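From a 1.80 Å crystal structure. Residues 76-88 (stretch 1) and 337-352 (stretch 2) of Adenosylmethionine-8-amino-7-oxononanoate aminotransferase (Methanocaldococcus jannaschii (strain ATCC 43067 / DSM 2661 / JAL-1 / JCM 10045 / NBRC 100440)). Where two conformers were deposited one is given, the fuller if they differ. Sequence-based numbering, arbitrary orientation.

Stretch 1 (76-88) EAIKNQADKICHS
Stretch 2, residues 337-352: HTYTGNQLLCSAALAT

Residues 76-82 are helical, continuing a helix that begins earlier, and a loop leads on through Ile 85 to Ser 88. In stretch 2, a type I turn (His 337 to Thr 340) and a type II turn (Tyr 339 to Asn 342) lead into helix 343-352. Gly 341 has positive phi (64/25). The helices run roughly antiparallel, at 144°, with axes 8.1 Å apart at closest approach. CA atoms pair Ala 77 with Ser 347 (5.6 Å) and His 87 with Asn 342 (5.1 Å).

Small side chains lie where the helices come close. Ala 77 CB lies 3.6 Å from Ser 347 O and 3.7 Å from Ala 351 CB. Ser 347 is p, which turns OG back to Leu 344 O (2.7 Å, a hydrogen bond). Ile 78 (m, t) brings CD1 to 4.0 Å from Ala 348 CB. Leu 344 (m, t) puts CD2 3.8 Å from Ala 82 CB and CD1 3.7 Å from Cys 86 SG.

Gln 81 is t, p. Its NE2 donates to Ile 85 O at 2.9 Å, tying the loop to its own helix, while its CB packs 3.7 Å from Ser 347 CB.

The CA-to-CB bond of Gln 343 points toward stretch 1; with chi angles m, p and -48° the side chain bonds Ser 88 twice. Gln 343 OE1 accepts from Ser 88 N at 2.9 Å, and Gln 343 NE2 donates to Ser 88 OG at 3.0 Å. Ser 88 is p.

Asn 342 is t, chi2 -82°. Its OD1 caps the helix by accepting from Leu 345 N at 2.9 Å. Cys 86 O receives weak bonds from Gln 343 N (3.3 Å) and Leu 344 N (3.5 Å), amides of the helix's first turn.

His 87 is extended (-155/127), with chi1 t and chi2 72°. The edge of Tyr 339 (m, chi2 -73°) meets its ring face, centroids 4.8 Å apart, planes at 58°. His 87 NE2 lies 3.3 Å from Thr 338 O.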

# COMPACT_ATOMS: atom_id res chain seq x y z
N GLU A 76 10.61 10.47 18.52
CA GLU A 76 9.98 10.39 19.84
C GLU A 76 8.46 10.16 19.76
O GLU A 76 7.89 9.47 20.61
CB GLU A 76 10.40 11.58 20.73
CG GLU A 76 11.91 11.48 21.12
CD GLU A 76 12.41 10.16 21.74
OE1 GLU A 76 11.74 9.70 22.69
OE2 GLU A 76 13.46 9.58 21.26
N ALA A 77 7.79 10.74 18.77
CA ALA A 77 6.35 10.52 18.56
C ALA A 77 6.06 9.05 18.29
O ALA A 77 5.12 8.47 18.85
CB ALA A 77 5.82 11.39 17.48
N ILE A 78 6.88 8.44 17.46
CA ILE A 78 6.72 7.01 17.16
C ILE A 78 6.87 6.18 18.42
O ILE A 78 6.09 5.26 18.70
CB ILE A 78 7.66 6.58 16.02
CG1 ILE A 78 7.25 7.25 14.71
CG2 ILE A 78 7.72 5.05 15.87
CD1 ILE A 78 8.28 7.09 13.54
N LYS A 79 7.96 6.43 19.18
CA LYS A 79 8.26 5.62 20.34
C LYS A 79 7.18 5.76 21.41
O LYS A 79 6.77 4.75 22.00
CB LYS A 79 9.64 5.98 20.92
CG LYS A 79 10.82 5.65 20.02
CD LYS A 79 12.05 6.46 20.49
CE LYS A 79 13.25 5.58 20.63
NZ LYS A 79 14.30 6.22 21.45
N ASN A 80 6.77 7.00 21.69
CA ASN A 80 5.68 7.26 22.63
C ASN A 80 4.37 6.59 22.21
O ASN A 80 3.62 6.11 23.08
CB ASN A 80 5.45 8.75 22.87
CG ASN A 80 6.60 9.38 23.65
OD1 ASN A 80 7.35 8.67 24.32
ND2 ASN A 80 6.81 10.68 23.52
N GLN A 81 4.03 6.61 20.91
CA GLN A 81 2.81 5.93 20.48
C GLN A 81 2.95 4.40 20.66
O GLN A 81 2.00 3.75 21.02
CB GLN A 81 2.46 6.23 19.02
CG GLN A 81 1.13 5.56 18.61
CD GLN A 81 -0.00 6.06 19.48
OE1 GLN A 81 -0.14 7.25 19.79
NE2 GLN A 81 -0.82 5.16 19.94
N ALA A 82 4.14 3.86 20.41
CA ALA A 82 4.29 2.41 20.49
C ALA A 82 4.10 1.91 21.92
O ALA A 82 3.71 0.76 22.10
CB ALA A 82 5.60 1.99 19.87
N ASP A 83 4.36 2.76 22.93
CA ASP A 83 4.09 2.44 24.34
C ASP A 83 2.60 2.49 24.69
O ASP A 83 2.21 2.01 25.74
CB ASP A 83 4.76 3.43 25.29
CG ASP A 83 6.26 3.31 25.30
OD1 ASP A 83 6.74 2.17 25.13
OD2 ASP A 83 6.93 4.36 25.54
N LYS A 84 1.74 3.06 23.83
CA LYS A 84 0.30 3.08 24.06
C LYS A 84 -0.35 1.93 23.28
O LYS A 84 -0.98 1.07 23.87
CB LYS A 84 -0.27 4.43 23.62
CG LYS A 84 0.02 5.55 24.64
CD LYS A 84 -0.33 6.92 24.12
CE LYS A 84 -1.29 7.62 25.05
NZ LYS A 84 -1.51 9.02 24.62
N ILE A 85 -0.26 1.99 21.95
CA ILE A 85 -0.72 0.94 21.05
C ILE A 85 -0.23 1.25 19.63
O ILE A 85 -0.32 2.40 19.17
CB ILE A 85 -2.25 0.80 21.09
CG1 ILE A 85 -2.72 -0.36 20.21
CG2 ILE A 85 -2.94 2.13 20.76
CD1 ILE A 85 -4.27 -0.59 20.31
N CYS A 86 0.23 0.20 18.93
CA CYS A 86 0.78 0.38 17.59
C CYS A 86 -0.35 0.39 16.56
O CYS A 86 -0.30 1.13 15.60
CB CYS A 86 1.77 -0.73 17.29
SG CYS A 86 3.26 -0.59 18.33
N HIS A 87 -1.35 -0.47 16.74
CA HIS A 87 -2.38 -0.53 15.73
C HIS A 87 -3.70 -1.06 16.29
O HIS A 87 -3.81 -2.19 16.76
CB HIS A 87 -1.97 -1.43 14.56
CG HIS A 87 -3.05 -1.42 13.53
ND1 HIS A 87 -3.31 -0.30 12.71
CD2 HIS A 87 -3.97 -2.35 13.23
CE1 HIS A 87 -4.36 -0.56 11.93
NE2 HIS A 87 -4.80 -1.81 12.26
N SER A 88 -4.75 -0.28 16.07
CA SER A 88 -6.10 -0.84 16.07
C SER A 88 -6.86 -0.27 14.87
O SER A 88 -6.50 0.80 14.40
CB SER A 88 -6.81 -0.57 17.40
OG SER A 88 -7.01 0.84 17.51
N HIS A 337 -7.72 -1.13 3.55
CA HIS A 337 -7.00 -2.32 3.97
C HIS A 337 -6.74 -2.27 5.47
O HIS A 337 -7.01 -1.24 6.08
CB HIS A 337 -5.76 -2.59 3.11
CG HIS A 337 -5.43 -4.03 2.85
ND1 HIS A 337 -6.11 -5.08 3.43
CD2 HIS A 337 -4.46 -4.59 2.08
CE1 HIS A 337 -5.60 -6.22 3.03
NE2 HIS A 337 -4.58 -5.94 2.22
N THR A 338 -6.21 -3.41 5.96
CA THR A 338 -5.97 -3.70 7.35
C THR A 338 -5.46 -2.46 8.09
O THR A 338 -5.95 -2.15 9.17
CB THR A 338 -4.90 -4.80 7.45
OG1 THR A 338 -5.41 -5.83 6.61
CG2 THR A 338 -4.73 -5.30 8.87
N TYR A 339 -4.40 -1.83 7.57
CA TYR A 339 -3.62 -0.95 8.46
C TYR A 339 -4.09 0.48 8.24
O TYR A 339 -3.43 1.41 8.72
CB TYR A 339 -2.12 -1.16 8.19
CG TYR A 339 -1.58 -2.41 8.86
CD1 TYR A 339 -1.40 -2.44 10.25
CD2 TYR A 339 -1.32 -3.57 8.13
CE1 TYR A 339 -1.00 -3.61 10.90
CE2 TYR A 339 -0.83 -4.70 8.75
CZ TYR A 339 -0.67 -4.71 10.13
OH TYR A 339 -0.19 -5.82 10.75
N THR A 340 -5.30 0.65 7.67
CA THR A 340 -5.80 2.04 7.45
C THR A 340 -5.78 2.81 8.79
O THR A 340 -6.33 2.36 9.81
CB THR A 340 -7.28 1.97 6.98
OG1 THR A 340 -7.28 1.29 5.71
CG2 THR A 340 -7.90 3.35 6.77
N GLY A 341 -5.25 4.02 8.80
CA GLY A 341 -5.16 4.84 10.01
C GLY A 341 -4.27 4.30 11.14
O GLY A 341 -4.45 4.67 12.32
N ASN A 342 -3.27 3.47 10.85
CA ASN A 342 -2.42 2.86 11.88
C ASN A 342 -1.81 3.94 12.82
O ASN A 342 -1.36 4.99 12.35
CB ASN A 342 -1.29 2.09 11.16
CG ASN A 342 -0.17 1.72 12.09
OD1 ASN A 342 0.70 2.50 12.38
ND2 ASN A 342 -0.09 0.44 12.41
N GLN A 343 -1.80 3.73 14.13
CA GLN A 343 -1.38 4.75 15.10
C GLN A 343 0.08 5.17 14.95
O GLN A 343 0.37 6.36 15.05
CB GLN A 343 -1.63 4.35 16.57
CG GLN A 343 -3.12 4.34 16.93
CD GLN A 343 -3.80 3.00 16.71
OE1 GLN A 343 -3.69 2.35 15.66
NE2 GLN A 343 -4.68 2.70 17.63
N LEU A 344 1.00 4.22 14.75
CA LEU A 344 2.40 4.61 14.50
C LEU A 344 2.53 5.52 13.27
O LEU A 344 3.22 6.56 13.33
CB LEU A 344 3.27 3.37 14.38
CG LEU A 344 3.27 2.48 15.62
CD1 LEU A 344 4.27 1.35 15.40
CD2 LEU A 344 3.57 3.28 16.97
N LEU A 345 1.84 5.18 12.14
CA LEU A 345 1.95 6.00 10.94
C LEU A 345 1.45 7.39 11.30
O LEU A 345 2.06 8.37 10.90
CB LEU A 345 1.10 5.46 9.76
CG LEU A 345 1.24 3.96 9.49
CD1 LEU A 345 0.50 3.53 8.23
CD2 LEU A 345 2.71 3.59 9.29
N CYS A 346 0.33 7.46 12.04
CA CYS A 346 -0.29 8.77 12.20
C CYS A 346 0.51 9.60 13.22
O CYS A 346 0.59 10.84 13.13
CB CYS A 346 -1.70 8.58 12.75
SG CYS A 346 -2.87 7.96 11.52
N SER A 347 1.14 8.91 14.16
CA SER A 347 1.97 9.62 15.14
C SER A 347 3.14 10.33 14.43
O SER A 347 3.42 11.49 14.79
CB SER A 347 2.45 8.68 16.21
OG SER A 347 3.47 7.83 15.69
N ALA A 348 3.80 9.68 13.43
CA ALA A 348 4.89 10.32 12.70
C ALA A 348 4.36 11.57 12.00
O ALA A 348 5.03 12.63 12.00
CB ALA A 348 5.61 9.42 11.74
N ALA A 349 3.18 11.46 11.37
CA ALA A 349 2.66 12.60 10.63
C ALA A 349 2.31 13.76 11.55
O ALA A 349 2.46 14.92 11.16
CB ALA A 349 1.44 12.21 9.80
N LEU A 350 1.71 13.45 12.72
CA LEU A 350 1.38 14.49 13.69
C LEU A 350 2.63 15.27 14.05
O LEU A 350 2.61 16.51 14.03
CB LEU A 350 0.73 13.88 14.94
CG LEU A 350 -0.74 13.51 14.79
CD1 LEU A 350 -1.21 12.67 15.98
CD2 LEU A 350 -1.63 14.76 14.66
N ALA A 351 3.73 14.53 14.35
CA ALA A 351 4.97 15.22 14.69
C ALA A 351 5.45 16.08 13.53
O ALA A 351 5.93 17.21 13.75
CB ALA A 351 6.08 14.27 15.10
N THR A 352 5.34 15.54 12.30
CA THR A 352 5.76 16.25 11.12
C THR A 352 5.04 17.59 11.03
O THR A 352 5.70 18.63 10.80
CB THR A 352 5.68 15.40 9.85
OG1 THR A 352 6.53 14.28 10.05
CG2 THR A 352 6.18 16.09 8.59